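Local coordinates for protein ulvan Lyase-PL25 (Pseudoalteromonas sp. PLSV, PDB 5UAM) that breaks down ulvan, the sulfated cell-wall polysaccharide of green seaweeds, as a family 25 polysaccharide lyase with a beta-propeller fold, at residues Pro334-His339 and Gly350-Pro355; Ala320-Ile325 and Val360-Phe365; Pro64-Tyr69 and Tyr147-Trp152; Gly27-Asn32 and Thr53-Gln58. One frame throughout, in Å; residues are numbered along the deposited sequence.

Interactions 1 and 2 touch through the neighbouring strands 317-324 and 336-342, and interactions 3 and 4 through strands 52-58 and 64-70; interactions 1 and 3 lie on opposite sides of the chain's centre, their centres about 36 Å apart. Interaction 1 is pairing within one sheet, held by backbone hydrogen bonds, and is only partly buried, with R338 and K352 partly exposed. The other three are buried contacts between neighbouring blades, in interaction 3 between a strand and a loop, and use side chains. Amide, arginine and water mix with a small apolar patch in interaction 2, the one nearest the chain's centre. Interaction 3 is mostly apolar, while interaction 4 combines aromatic packing with one hydroxyl-to-amide hydrogen bond.

Interaction 1 (Pro334-His339 and Gly350-Pro355); sequences PKQTRH and GDKVIP. With EDO (1,2-ethanediol), chain H.
K352 and R338 lie side by side and point the same way, their CA atoms 4.1 Å apart in a non-hydrogen-bonded antiparallel pair. K352 stays extended beyond CG, and its CG sits over the centre of one guanidinium face of R338, 4.0 Å above the plane. Further out, K352 CE touches R338 NH2 at 3.4 Å, so methylene carbons rather than charge meet the flat group. R338 NH2 and K352 NZ, like charges, come to 4.4 Å; the bond from NZ to the carbonyl of Y357 probably eases this. R338 is held side-on by Q336: NE bonds to the backbone O of Q336 and NH2 to its OE1 (3.1 Å), both acceptors near the guanidinium plane. Q336 NE2 bonds to the backbone O of R359, which helps hold the amide. That double grip on R338 fixes the rotation of its guanidinium, and a water joins NH1 to G350 O. Where the strand ends, V353 N gives a nearly straight bond to T337 O (3.0 Å, 172° at the hydrogen), and V353 CG2 packs on the same carbonyl. At the other end G350 N donates to H339 O at 2.7 Å; G350 has a positive phi of 100°, at which a CB would crowd the preceding carbonyl, and glycine suits the place. Strands 336-342 and 347-352 pair here as a beta hairpin, the last two strands of a four-stranded antiparallel propeller blade.

Interaction 2 (Ala320-Ile325 and Val360-Phe365); sequences AINAGI and VSRGDF
A320 and F365 make the tight apolar part of this contact, with A320 CB 3.9 Å from F365 CE1. The CB of F365 points toward segment 320-325 and its CG stands between the backbone N and the carbonyl carbon (chi1 67°); from there the ring meets A320, where CE1 also lies 3.7 Å from the backbone N. The methyl of A320 suits its place because the phenyl ring already lies against CB; H310 and H339 add edge-to-face contacts to that ring. Two residues further on, N322 crosses R362 obliquely, its ND2 3.6 Å from R362 CD. The amide is buried yet well supplied: OD1 accepts from T337 OG1, while ND2 serves F305 O and a water. N322 OD1 and S361 O, both acceptors, stand 3.1 Å apart, which is probably tolerated because each has a donor: T337 OG1 on N322 OD1, and R362 NH1 on S361 O (2.8 Å). The looser side is bridged by solvent. No direct hydrogen bond joins the segments, and the water on N322 ND2 accepts from G363 N at 3.1 Å. R362 is partly exposed; V360 CG1 lies over one guanidinium face, towards the rim, and the side chain comes about 4 Å from a bound potassium ion. Side chains and water filling the gap between strand 317-324 of one sheet and the first strand of the next are characteristic of face-to-face packing of successive propeller blades.

Interaction 3 (Pro64-Tyr69 and Tyr147-Trp152); sequences PYIASY and YDISQW
The indole of W152 is the flat group here, and I66 comes to it obliquely, with CG2 3.6 Å from CZ2 and CD1 a little further off. W152 NE1 bonds to I149 O at 2.8 Å. The donor stands well above that carbonyl plane, 62° out of it, while the oxygen is only moderately tilted from the indole plane. This bond pins the ring beside I149, so that I66 meets both residues at once: I66 CD1 touches I149 CG2 at 3.7 Å. I149 holds CG1 between its backbone N and carbonyl carbon (chi1 61°). Its CD1 settles on the strand backbone, 3.5 Å from A67 C, and also brushes S68 OG at 3.8 Å. A67 meets I149 by its backbone; S68, whose CB points toward the loop, is small enough to let I149 CD1 reach that main chain. D148 OD1 accepts from S150 N in an Asx turn and from S150 OG too, which shapes the loop that presents I149. I112 packs on both isoleucines. Branched aliphatics and a tryptophan wedged between strand 64-70 of one four-stranded sheet and the 147-152 loop leading into the last strand of the next are typical of the hydrophobic seam between neighbouring beta-propeller blades.

Interaction 4 (Gly27-Asn32 and Thr53-Gln58); sequences GYFADN and TYVSYQ
F29, N32 and Y57 each place CG between the backbone N and the carbonyl carbon, with chi1 between 64° and 66°; beyond that, F29 CE1 meets Y57 CE1 at 3.9 Å, and N32 OD1 meets Y57 OH. The side chains of F29 and Y57 run alongside in opposite senses. The edge of the phenyl ring is turned to the face of the tyrosine in an offset edge-to-face pair, with planes at 74° and ring centroids 5.9 Å apart. With V55 the phenylalanine meets tip to tip: V55 CG2 comes obliquely to the CE1/CZ end of the ring, CZ to CG2 at 3.7 Å, and a short branched side chain suits that end. Segment 27-32 runs into strand 30-33, which pairs with 439-444 and so adds an N-terminal strand to the sheet built by the last strands of the chain. This is the "velcro" closure known from beta-propellers, and here its side chains pack on strand 52-58 of the following blade. The tyrosine hydroxyl supplies the polar link: Y57 OH donates to N32 OD1 at 2.7 Å, in the carbonyl plane and on a lone pair. The amide side chain crosses the tyrosine at about a right angle, and OD1 lies in plane at the edge of the phenol. A30 suits its place because CB is already 3.3 Å from Y57 OH. K101, a probable substrate-binding residue, has its side chain about 7 Å from that of Y57.

Interaction 1 (Pro334-His339 and Gly350-Pro355)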
loop_
_atom_site.group_PDB
_atom_site.type_symbol
_atom_site.label_atom_id
_atom_site.label_comp_id
_atom_site.label_asym_id
_atom_site.label_seq_id
_atom_site.Cartn_x
_atom_site.Cartn_y
_atom_site.Cartn_z
ATOM N N PRO A 334 11.505 15.745 -2.550
ATOM C CA PRO A 334 10.491 15.082 -3.381
ATOM C C PRO A 334 11.066 13.895 -4.134
ATOM O O PRO A 334 12.223 13.909 -4.573
ATOM C CB PRO A 334 10.041 16.186 -4.348
ATOM C CG PRO A 334 11.104 17.209 -4.305
ATOM C CD PRO A 334 11.700 17.154 -2.928
ATOM N N LYS A 335 10.239 12.865 -4.287
ATOM C CA LYS A 335 10.648 11.607 -4.880
ATOM C C LYS A 335 9.733 11.237 -6.034
ATOM O O LYS A 335 8.515 11.442 -5.969
ATOM C CB LYS A 335 10.620 10.498 -3.818
ATOM C CG LYS A 335 11.492 10.814 -2.609
ATOM C CD LYS A 335 11.263 9.825 -1.484
ATOM C CE LYS A 335 11.991 10.233 -0.231
ATOM N NZ LYS A 335 11.394 11.446 0.360
ATOM N N GLN A 336 10.335 10.677 -7.077
ATOM C CA GLN A 336 9.664 10.311 -8.319
ATOM C C GLN A 336 9.710 8.802 -8.530
ATOM O O GLN A 336 10.731 8.159 -8.246
ATOM C CB GLN A 336 10.368 10.960 -9.506
ATOM C CG GLN A 336 10.554 12.468 -9.382
ATOM C CD GLN A 336 11.682 12.864 -8.454
ATOM O OE1 GLN A 336 12.778 12.320 -8.522
ATOM N NE2 GLN A 336 11.435 13.855 -7.615
ATOM N N THR A 337 8.626 8.238 -9.060
ATOM C CA THR A 337 8.574 6.810 -9.361
ATOM C C THR A 337 9.536 6.467 -10.484
ATOM O O THR A 337 9.604 7.164 -11.498
ATOM C CB THR A 337 7.168 6.410 -9.811
ATOM O OG1 THR A 337 6.193 7.183 -9.112
ATOM C CG2 THR A 337 6.919 4.937 -9.556
ATOM N N ARG A 338 10.257 5.357 -10.295
ATOM C CA ARG A 338 11.155 4.774 -11.283
ATOM C C ARG A 338 10.825 3.296 -11.452
ATOM O O ARG A 338 10.282 2.657 -10.544
ATOM C CB ARG A 338 12.609 4.909 -10.843
ATOM C CG ARG A 338 13.033 6.344 -10.607
ATOM C CD ARG A 338 13.407 6.619 -9.160
ATOM N NE ARG A 338 13.603 8.050 -8.962
ATOM C CZ ARG A 338 14.715 8.714 -9.240
ATOM N NH1 ARG A 338 15.771 8.091 -9.746
ATOM N NH2 ARG A 338 14.782 10.019 -9.032
ATOM N N HIS A 339 11.156 2.750 -12.629
ATOM C CA HIS A 339 10.794 1.377 -12.962
ATOM C C HIS A 339 12.043 0.511 -13.044
ATOM O O HIS A 339 13.022 0.895 -13.700
ATOM C CB HIS A 339 10.038 1.304 -14.293
ATOM C CG HIS A 339 9.362 -0.006 -14.480
ATOM N ND1 HIS A 339 8.210 -0.326 -13.797
ATOM C CD2 HIS A 339 9.713 -1.113 -15.176
ATOM C CE1 HIS A 339 7.857 -1.560 -14.097
ATOM N NE2 HIS A 339 8.744 -2.055 -14.937
ATOM N N GLY A 350 15.666 1.547 -13.525
ATOM C CA GLY A 350 15.881 2.640 -12.608
ATOM C C GLY A 350 15.524 3.990 -13.177
ATOM O O GLY A 350 15.707 4.995 -12.490
ATOM N N ASP A 351 15.035 4.042 -14.412
ATOM C CA ASP A 351 14.663 5.312 -15.028
ATOM C C ASP A 351 13.339 5.821 -14.476
ATOM O O ASP A 351 12.445 5.047 -14.125
ATOM C CB ASP A 351 14.558 5.135 -16.539
ATOM C CG ASP A 351 15.851 4.616 -17.156
ATOM O OD1 ASP A 351 16.837 5.379 -17.155
ATOM O OD2 ASP A 351 15.877 3.449 -17.614
ATOM N N LYS A 352 13.226 7.148 -14.388
ATOM C CA LYS A 352 11.983 7.774 -13.957
ATOM C C LYS A 352 10.885 7.475 -14.964
ATOM O O LYS A 352 11.108 7.484 -16.182
ATOM C CB LYS A 352 12.156 9.296 -13.883
ATOM C CG LYS A 352 13.053 9.795 -12.766
ATOM C CD LYS A 352 13.196 11.319 -12.840
ATOM C CE LYS A 352 14.084 11.856 -11.749
ATOM N NZ LYS A 352 14.278 13.327 -11.935
ATOM N N VAL A 353 9.686 7.227 -14.447
ATOM C CA VAL A 353 8.520 7.047 -15.304
ATOM C C VAL A 353 8.212 8.333 -16.053
ATOM O O VAL A 353 8.074 8.336 -17.282
ATOM C CB VAL A 353 7.316 6.568 -14.474
ATOM C CG1 VAL A 353 6.060 6.524 -15.337
ATOM C CG2 VAL A 353 7.580 5.179 -13.844
ATOM N N ILE A 354 8.107 9.445 -15.331
ATOM C CA ILE A 354 7.837 10.750 -15.933
ATOM C C ILE A 354 9.186 11.404 -16.227
ATOM O O ILE A 354 9.902 11.763 -15.278
ATOM C CB ILE A 354 6.974 11.623 -15.016
ATOM C CG1 ILE A 354 5.668 10.881 -14.695
ATOM C CG2 ILE A 354 6.711 12.959 -15.714
ATOM C CD1 ILE A 354 4.745 11.593 -13.692
ATOM N N PRO A 355 9.563 11.582 -17.491
ATOM C CA PRO A 355 10.907 12.090 -17.794
ATOM C C PRO A 355 11.119 13.494 -17.239
ATOM O O PRO A 355 10.238 14.352 -17.313
ATOM C CB PRO A 355 10.956 12.096 -19.327
ATOM C CG PRO A 355 9.747 11.408 -19.805
ATOM C CD PRO A 355 8.747 11.379 -18.698
HETATM C C1 EDO H . 8.990 9.821 2.745
HETATM O O1 EDO H . 8.784 10.149 1.354
HETATM C C2 EDO H . 10.345 9.136 2.975
HETATM O O2 EDO H . 11.430 10.087 2.904
HETATM O O HOH W 1 8.060 9.472 -12.190
HETATM O O HOH W 2 16.348 5.248 -9.931
HETATM O O HOH W 3 13.818 1.803 -16.259
#

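Interaction 2 (Ala320-Ile325 and Val360-Phe365)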
loop_
_atom_site.group_PDB
_atom_site.type_symbol
_atom_site.label_atom_id
_atom_site.label_comp_id
_atom_site.label_asym_id
_atom_site.label_seq_id
_atom_site.Cartn_x
_atom_site.Cartn_y
_atom_site.Cartn_z
ATOM N N ALA A 320 8.178 -0.950 -8.961
ATOM C CA ALA A 320 8.092 0.502 -8.891
ATOM C C ALA A 320 8.750 0.944 -7.599
ATOM O O ALA A 320 8.400 0.449 -6.520
ATOM C CB ALA A 320 6.636 0.955 -8.902
ATOM N N ILE A 321 9.708 1.854 -7.703
ATOM C CA ILE A 321 10.408 2.388 -6.544
ATOM C C ILE A 321 10.445 3.902 -6.688
ATOM O O ILE A 321 10.845 4.416 -7.735
ATOM C CB ILE A 321 11.827 1.794 -6.412
ATOM C CG1 ILE A 321 12.570 2.342 -5.192
ATOM C CG2 ILE A 321 12.635 1.986 -7.692
ATOM C CD1 ILE A 321 11.895 2.009 -3.864
ATOM N N ASN A 322 10.041 4.624 -5.645
ATOM C CA ASN A 322 10.177 6.071 -5.705
ATOM C C ASN A 322 11.494 6.479 -5.081
ATOM O O ASN A 322 11.905 5.914 -4.069
ATOM C CB ASN A 322 9.021 6.760 -4.979
ATOM C CG ASN A 322 7.681 6.336 -5.526
ATOM O OD1 ASN A 322 7.277 6.776 -6.603
ATOM N ND2 ASN A 322 7.007 5.455 -4.816
ATOM N N ALA A 323 12.150 7.465 -5.677
ATOM C CA ALA A 323 13.406 7.935 -5.121
ATOM C C ALA A 323 13.606 9.390 -5.490
ATOM O O ALA A 323 13.070 9.871 -6.494
ATOM C CB ALA A 323 14.583 7.096 -5.629
ATOM N N GLY A 324 14.389 10.088 -4.673
ATOM C CA GLY A 324 14.636 11.496 -4.917
ATOM C C GLY A 324 15.865 11.978 -4.181
ATOM O O GLY A 324 16.348 11.336 -3.242
ATOM N N ILE A 325 16.339 13.154 -4.587
ATOM C CA ILE A 325 17.549 13.716 -4.008
ATOM C C ILE A 325 17.273 14.205 -2.593
ATOM O O ILE A 325 16.236 14.826 -2.319
ATOM C CB ILE A 325 18.053 14.857 -4.909
ATOM C CG1 ILE A 325 18.481 14.285 -6.268
ATOM C CG2 ILE A 325 19.191 15.643 -4.248
ATOM C CD1 ILE A 325 18.609 15.334 -7.373
ATOM N N VAL A 360 6.841 15.438 -6.825
ATOM C CA VAL A 360 6.381 14.166 -6.281
ATOM C C VAL A 360 5.563 13.425 -7.330
ATOM O O VAL A 360 4.615 13.980 -7.902
ATOM C CB VAL A 360 5.539 14.385 -5.014
ATOM C CG1 VAL A 360 5.010 13.054 -4.495
ATOM C CG2 VAL A 360 6.337 15.134 -3.948
ATOM N N SER A 361 5.885 12.153 -7.557
ATOM C CA SER A 361 5.014 11.301 -8.354
ATOM C C SER A 361 4.869 9.956 -7.665
ATOM O O SER A 361 5.784 9.491 -6.990
ATOM C CB SER A 361 5.487 11.099 -9.791
ATOM O OG SER A 361 6.780 10.502 -9.797
ATOM N N ARG A 362 3.698 9.341 -7.840
ATOM C CA ARG A 362 3.387 8.025 -7.302
ATOM C C ARG A 362 2.566 7.282 -8.342
ATOM O O ARG A 362 1.861 7.902 -9.135
ATOM C CB ARG A 362 2.560 8.122 -6.006
ATOM C CG ARG A 362 3.280 8.786 -4.854
ATOM C CD ARG A 362 4.431 7.943 -4.328
ATOM N NE ARG A 362 5.016 8.581 -3.158
ATOM C CZ ARG A 362 6.074 9.388 -3.178
ATOM N NH1 ARG A 362 6.685 9.681 -4.320
ATOM N NH2 ARG A 362 6.506 9.927 -2.052
ATOM N N GLY A 363 2.609 5.960 -8.336
ATOM C CA GLY A 363 1.776 5.243 -9.282
ATOM C C GLY A 363 1.929 3.751 -9.109
ATOM O O GLY A 363 2.945 3.275 -8.615
ATOM N N ASP A 364 0.907 3.031 -9.531
ATOM C CA ASP A 364 0.969 1.578 -9.667
ATOM C C ASP A 364 0.970 1.255 -11.153
ATOM O O ASP A 364 0.657 2.101 -12.004
ATOM C CB ASP A 364 -0.218 0.919 -8.949
ATOM C CG ASP A 364 -0.019 -0.562 -8.630
ATOM O OD1 ASP A 364 1.092 -1.118 -8.825
ATOM O OD2 ASP A 364 -0.996 -1.172 -8.138
ATOM N N PHE A 365 1.349 0.023 -11.495
ATOM C CA PHE A 365 1.519 -0.320 -12.894
ATOM C C PHE A 365 0.978 -1.710 -13.168
ATOM O O PHE A 365 0.780 -2.526 -12.265
ATOM C CB PHE A 365 2.996 -0.253 -13.331
ATOM C CG PHE A 365 3.866 -1.301 -12.672
ATOM C CD1 PHE A 365 4.422 -1.090 -11.426
ATOM C CD2 PHE A 365 4.108 -2.510 -13.310
ATOM C CE1 PHE A 365 5.222 -2.087 -10.844
ATOM C CE2 PHE A 365 4.883 -3.477 -12.727
ATOM C CZ PHE A 365 5.441 -3.264 -11.512
HETATM O O HOH W 4 4.380 4.622 -6.109
#

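Interaction 3 (Pro64-Tyr69 and Tyr147-Trp152)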
loop_
_atom_site.group_PDB
_atom_site.type_symbol
_atom_site.label_atom_id
_atom_site.label_comp_id
_atom_site.label_asym_id
_atom_site.label_seq_id
_atom_site.Cartn_x
_atom_site.Cartn_y
_atom_site.Cartn_z
ATOM N N PRO A 64 -12.536 3.503 9.207
ATOM C CA PRO A 64 -12.621 2.927 7.863
ATOM C C PRO A 64 -14.051 2.989 7.347
ATOM O O PRO A 64 -14.992 2.623 8.055
ATOM C CB PRO A 64 -12.176 1.475 8.079
ATOM C CG PRO A 64 -12.590 1.186 9.467
ATOM C CD PRO A 64 -12.349 2.463 10.235
ATOM N N TYR A 65 -14.187 3.425 6.092
ATOM C CA TYR A 65 -15.474 3.464 5.410
ATOM C C TYR A 65 -15.418 2.606 4.153
ATOM O O TYR A 65 -14.379 2.512 3.480
ATOM C CB TYR A 65 -15.863 4.906 5.045
ATOM C CG TYR A 65 -16.381 5.667 6.237
ATOM C CD1 TYR A 65 -15.510 6.124 7.225
ATOM C CD2 TYR A 65 -17.746 5.857 6.432
ATOM C CE1 TYR A 65 -15.966 6.780 8.346
ATOM C CE2 TYR A 65 -18.222 6.517 7.565
ATOM C CZ TYR A 65 -17.323 6.985 8.514
ATOM O OH TYR A 65 -17.804 7.632 9.639
ATOM N N ILE A 66 -16.549 1.984 3.830
ATOM C CA ILE A 66 -16.625 1.048 2.719
ATOM C C ILE A 66 -17.887 1.327 1.909
ATOM O O ILE A 66 -18.957 1.590 2.460
ATOM C CB ILE A 66 -16.570 -0.411 3.198
ATOM C CG1 ILE A 66 -16.665 -1.356 2.018
ATOM C CG2 ILE A 66 -17.633 -0.673 4.200
ATOM C CD1 ILE A 66 -16.296 -2.801 2.367
ATOM N N ALA A 67 -17.746 1.297 0.592
ATOM C CA ALA A 67 -18.858 1.447 -0.329
ATOM C C ALA A 67 -18.743 0.384 -1.413
ATOM O O ALA A 67 -17.748 -0.338 -1.510
ATOM C CB ALA A 67 -18.857 2.846 -0.972
ATOM N N SER A 68 -19.779 0.258 -2.230
ATOM C CA SER A 68 -19.724 -0.666 -3.351
ATOM C C SER A 68 -20.491 -0.108 -4.533
ATOM O O SER A 68 -21.446 0.658 -4.369
ATOM C CB SER A 68 -20.277 -2.029 -2.973
ATOM O OG SER A 68 -21.665 -1.997 -2.741
ATOM N N TYR A 69 -20.064 -0.536 -5.724
ATOM C CA TYR A 69 -20.705 -0.180 -6.982
ATOM C C TYR A 69 -21.078 -1.449 -7.730
ATOM O O TYR A 69 -20.224 -2.309 -7.963
ATOM C CB TYR A 69 -19.783 0.681 -7.842
ATOM C CG TYR A 69 -20.432 1.149 -9.126
ATOM C CD1 TYR A 69 -21.478 2.051 -9.108
ATOM C CD2 TYR A 69 -20.031 0.650 -10.353
ATOM C CE1 TYR A 69 -22.077 2.475 -10.275
ATOM C CE2 TYR A 69 -20.618 1.072 -11.529
ATOM C CZ TYR A 69 -21.635 1.989 -11.482
ATOM O OH TYR A 69 -22.252 2.437 -12.636
ATOM N N TYR A 147 -21.186 -10.630 1.668
ATOM C CA TYR A 147 -21.474 -9.702 0.571
ATOM C C TYR A 147 -22.332 -8.517 0.980
ATOM O O TYR A 147 -22.948 -7.879 0.128
ATOM C CB TYR A 147 -22.053 -10.437 -0.646
ATOM C CG TYR A 147 -21.070 -11.454 -1.140
ATOM C CD1 TYR A 147 -19.872 -11.039 -1.683
ATOM C CD2 TYR A 147 -21.304 -12.815 -1.004
ATOM C CE1 TYR A 147 -18.923 -11.931 -2.094
ATOM C CE2 TYR A 147 -20.346 -13.743 -1.421
ATOM C CZ TYR A 147 -19.155 -13.277 -1.960
ATOM O OH TYR A 147 -18.177 -14.136 -2.394
ATOM N N ASP A 148 -22.375 -8.200 2.270
ATOM C CA ASP A 148 -23.229 -7.140 2.797
ATOM C C ASP A 148 -22.317 -6.175 3.539
ATOM O O ASP A 148 -21.767 -6.518 4.588
ATOM C CB ASP A 148 -24.276 -7.738 3.743
ATOM C CG ASP A 148 -25.230 -6.707 4.313
ATOM O OD1 ASP A 148 -24.913 -5.509 4.283
ATOM O OD2 ASP A 148 -26.309 -7.095 4.832
ATOM N N ILE A 149 -22.136 -4.972 2.988
ATOM C CA ILE A 149 -21.204 -4.006 3.553
ATOM C C ILE A 149 -21.827 -3.089 4.591
ATOM O O ILE A 149 -21.165 -2.147 5.038
ATOM C CB ILE A 149 -20.539 -3.152 2.464
ATOM C CG1 ILE A 149 -21.567 -2.354 1.675
ATOM C CG2 ILE A 149 -19.671 -4.043 1.581
ATOM C CD1 ILE A 149 -20.905 -1.190 0.914
ATOM N N SER A 150 -23.082 -3.340 4.983
ATOM C CA SER A 150 -23.797 -2.390 5.835
ATOM C C SER A 150 -23.618 -2.627 7.330
ATOM O O SER A 150 -23.909 -1.716 8.119
ATOM C CB SER A 150 -25.291 -2.371 5.490
ATOM O OG SER A 150 -25.938 -3.579 5.860
ATOM N N GLN A 151 -23.183 -3.809 7.760
ATOM C CA GLN A 151 -23.112 -4.125 9.184
ATOM C C GLN A 151 -21.841 -4.905 9.475
ATOM O O GLN A 151 -21.471 -5.805 8.714
ATOM C CB GLN A 151 -24.318 -4.965 9.645
ATOM C CG GLN A 151 -25.670 -4.356 9.418
ATOM C CD GLN A 151 -26.782 -5.321 9.849
ATOM O OE1 GLN A 151 -26.588 -6.145 10.748
ATOM N NE2 GLN A 151 -27.929 -5.251 9.185
ATOM N N TRP A 152 -21.195 -4.562 10.594
ATOM C CA TRP A 152 -19.840 -4.997 10.902
ATOM C C TRP A 152 -19.728 -5.479 12.341
ATOM O O TRP A 152 -20.467 -5.039 13.228
ATOM C CB TRP A 152 -18.864 -3.815 10.673
ATOM C CG TRP A 152 -18.890 -3.467 9.232
ATOM C CD1 TRP A 152 -19.784 -2.647 8.595
ATOM C CD2 TRP A 152 -18.056 -4.013 8.231
ATOM N NE1 TRP A 152 -19.527 -2.646 7.243
ATOM C CE2 TRP A 152 -18.473 -3.485 6.997
ATOM C CE3 TRP A 152 -16.967 -4.886 8.252
ATOM C CZ2 TRP A 152 -17.861 -3.839 5.799
ATOM C CZ3 TRP A 152 -16.352 -5.220 7.061
ATOM C CH2 TRP A 152 -16.810 -4.692 5.847
#

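Interaction 4 (Gly27-Asn32 and Thr53-Gln58)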
loop_
_atom_site.group_PDB
_atom_site.type_symbol
_atom_site.label_atom_id
_atom_site.label_comp_id
_atom_site.label_asym_id
_atom_site.label_seq_id
_atom_site.Cartn_x
_atom_site.Cartn_y
_atom_site.Cartn_z
ATOM N N GLY A 27 -18.705 12.969 -10.137
ATOM C CA GLY A 27 -17.610 12.025 -10.328
ATOM C C GLY A 27 -17.168 11.282 -9.086
ATOM O O GLY A 27 -16.451 10.276 -9.188
ATOM N N TYR A 28 -17.561 11.761 -7.909
ATOM C CA TYR A 28 -17.135 11.211 -6.642
ATOM C C TYR A 28 -18.280 10.432 -6.005
ATOM O O TYR A 28 -19.454 10.759 -6.206
ATOM C CB TYR A 28 -16.617 12.324 -5.717
ATOM C CG TYR A 28 -17.570 13.482 -5.551
ATOM C CD1 TYR A 28 -17.617 14.504 -6.473
ATOM C CD2 TYR A 28 -18.412 13.558 -4.453
ATOM C CE1 TYR A 28 -18.502 15.571 -6.318
ATOM C CE2 TYR A 28 -19.282 14.604 -4.285
ATOM C CZ TYR A 28 -19.325 15.621 -5.216
ATOM O OH TYR A 28 -20.190 16.703 -5.102
ATOM N N PHE A 29 -17.925 9.399 -5.247
ATOM C CA PHE A 29 -18.903 8.540 -4.596
ATOM C C PHE A 29 -19.041 8.809 -3.105
ATOM O O PHE A 29 -19.962 8.276 -2.485
ATOM C CB PHE A 29 -18.577 7.056 -4.832
ATOM C CG PHE A 29 -17.297 6.594 -4.175
ATOM C CD1 PHE A 29 -17.288 6.172 -2.856
ATOM C CD2 PHE A 29 -16.111 6.564 -4.886
ATOM C CE1 PHE A 29 -16.120 5.771 -2.251
ATOM C CE2 PHE A 29 -14.930 6.150 -4.284
ATOM C CZ PHE A 29 -14.938 5.764 -2.957
ATOM N N ALA A 30 -18.155 9.625 -2.529
ATOM C CA ALA A 30 -18.209 10.030 -1.137
ATOM C C ALA A 30 -17.422 11.323 -1.002
ATOM O O ALA A 30 -16.568 11.639 -1.834
ATOM C CB ALA A 30 -17.611 8.959 -0.219
ATOM N N ASP A 31 -17.714 12.070 0.061
ATOM C CA ASP A 31 -17.077 13.371 0.251
ATOM C C ASP A 31 -16.616 13.594 1.689
ATOM O O ASP A 31 -16.538 14.736 2.141
ATOM C CB ASP A 31 -17.994 14.505 -0.194
ATOM C CG ASP A 31 -19.299 14.550 0.568
ATOM O OD1 ASP A 31 -19.513 13.711 1.460
ATOM O OD2 ASP A 31 -20.093 15.464 0.267
ATOM N N ASN A 32 -16.246 12.520 2.397
ATOM C CA ASN A 32 -15.876 12.616 3.807
ATOM C C ASN A 32 -14.494 12.052 4.116
ATOM O O ASN A 32 -14.200 11.789 5.280
ATOM C CB ASN A 32 -16.922 11.945 4.704
ATOM C CG ASN A 32 -17.023 10.462 4.486
ATOM O OD1 ASN A 32 -16.496 9.905 3.521
ATOM N ND2 ASN A 32 -17.711 9.785 5.418
ATOM N N THR A 53 -17.800 -3.765 -7.447
ATOM C CA THR A 53 -16.523 -3.239 -6.973
ATOM C C THR A 53 -16.712 -2.681 -5.569
ATOM O O THR A 53 -17.513 -1.766 -5.363
ATOM C CB THR A 53 -15.924 -2.189 -7.911
ATOM O OG1 THR A 53 -15.734 -2.761 -9.202
ATOM C CG2 THR A 53 -14.556 -1.717 -7.414
ATOM N N TYR A 54 -15.992 -3.258 -4.612
ATOM C CA TYR A 54 -15.976 -2.813 -3.234
ATOM C C TYR A 54 -14.797 -1.883 -3.039
ATOM O O TYR A 54 -13.705 -2.161 -3.524
ATOM C CB TYR A 54 -15.832 -4.014 -2.298
ATOM C CG TYR A 54 -16.929 -5.034 -2.492
ATOM C CD1 TYR A 54 -16.778 -6.073 -3.404
ATOM C CD2 TYR A 54 -18.129 -4.945 -1.794
ATOM C CE1 TYR A 54 -17.787 -7.019 -3.597
ATOM C CE2 TYR A 54 -19.148 -5.875 -1.986
ATOM C CZ TYR A 54 -18.970 -6.903 -2.892
ATOM O OH TYR A 54 -19.959 -7.824 -3.111
ATOM N N VAL A 55 -15.011 -0.787 -2.320
ATOM C CA VAL A 55 -13.991 0.240 -2.144
ATOM C C VAL A 55 -13.945 0.660 -0.682
ATOM O O VAL A 55 -14.986 0.740 -0.017
ATOM C CB VAL A 55 -14.256 1.450 -3.057
ATOM C CG1 VAL A 55 -14.238 1.004 -4.538
ATOM C CG2 VAL A 55 -15.579 2.136 -2.723
ATOM N N SER A 56 -12.736 0.910 -0.177
ATOM C CA SER A 56 -12.565 1.362 1.199
ATOM C C SER A 56 -11.535 2.482 1.280
ATOM O O SER A 56 -10.584 2.555 0.494
ATOM C CB SER A 56 -12.184 0.219 2.138
ATOM O OG SER A 56 -10.856 -0.229 1.922
ATOM N N TYR A 57 -11.735 3.360 2.260
ATOM C CA TYR A 57 -10.892 4.541 2.428
ATOM C C TYR A 57 -11.056 5.035 3.867
ATOM O O TYR A 57 -11.941 4.600 4.604
ATOM C CB TYR A 57 -11.264 5.657 1.414
ATOM C CG TYR A 57 -12.663 6.162 1.652
ATOM C CD1 TYR A 57 -13.773 5.459 1.185
ATOM C CD2 TYR A 57 -12.888 7.308 2.410
ATOM C CE1 TYR A 57 -15.057 5.881 1.482
ATOM C CE2 TYR A 57 -14.182 7.748 2.702
ATOM C CZ TYR A 57 -15.258 7.020 2.235
ATOM O OH TYR A 57 -16.540 7.451 2.514
ATOM N N GLN A 58 -10.196 5.975 4.253
ATOM C CA GLN A 58 -10.211 6.544 5.595
ATOM C C GLN A 58 -11.111 7.778 5.647
ATOM O O GLN A 58 -10.888 8.762 4.933
ATOM C CB GLN A 58 -8.777 6.910 5.947
ATOM C CG GLN A 58 -8.595 7.554 7.270
ATOM C CD GLN A 58 -7.159 7.935 7.456
ATOM O OE1 GLN A 58 -6.336 7.115 7.844
ATOM N NE2 GLN A 58 -6.829 9.168 7.132
#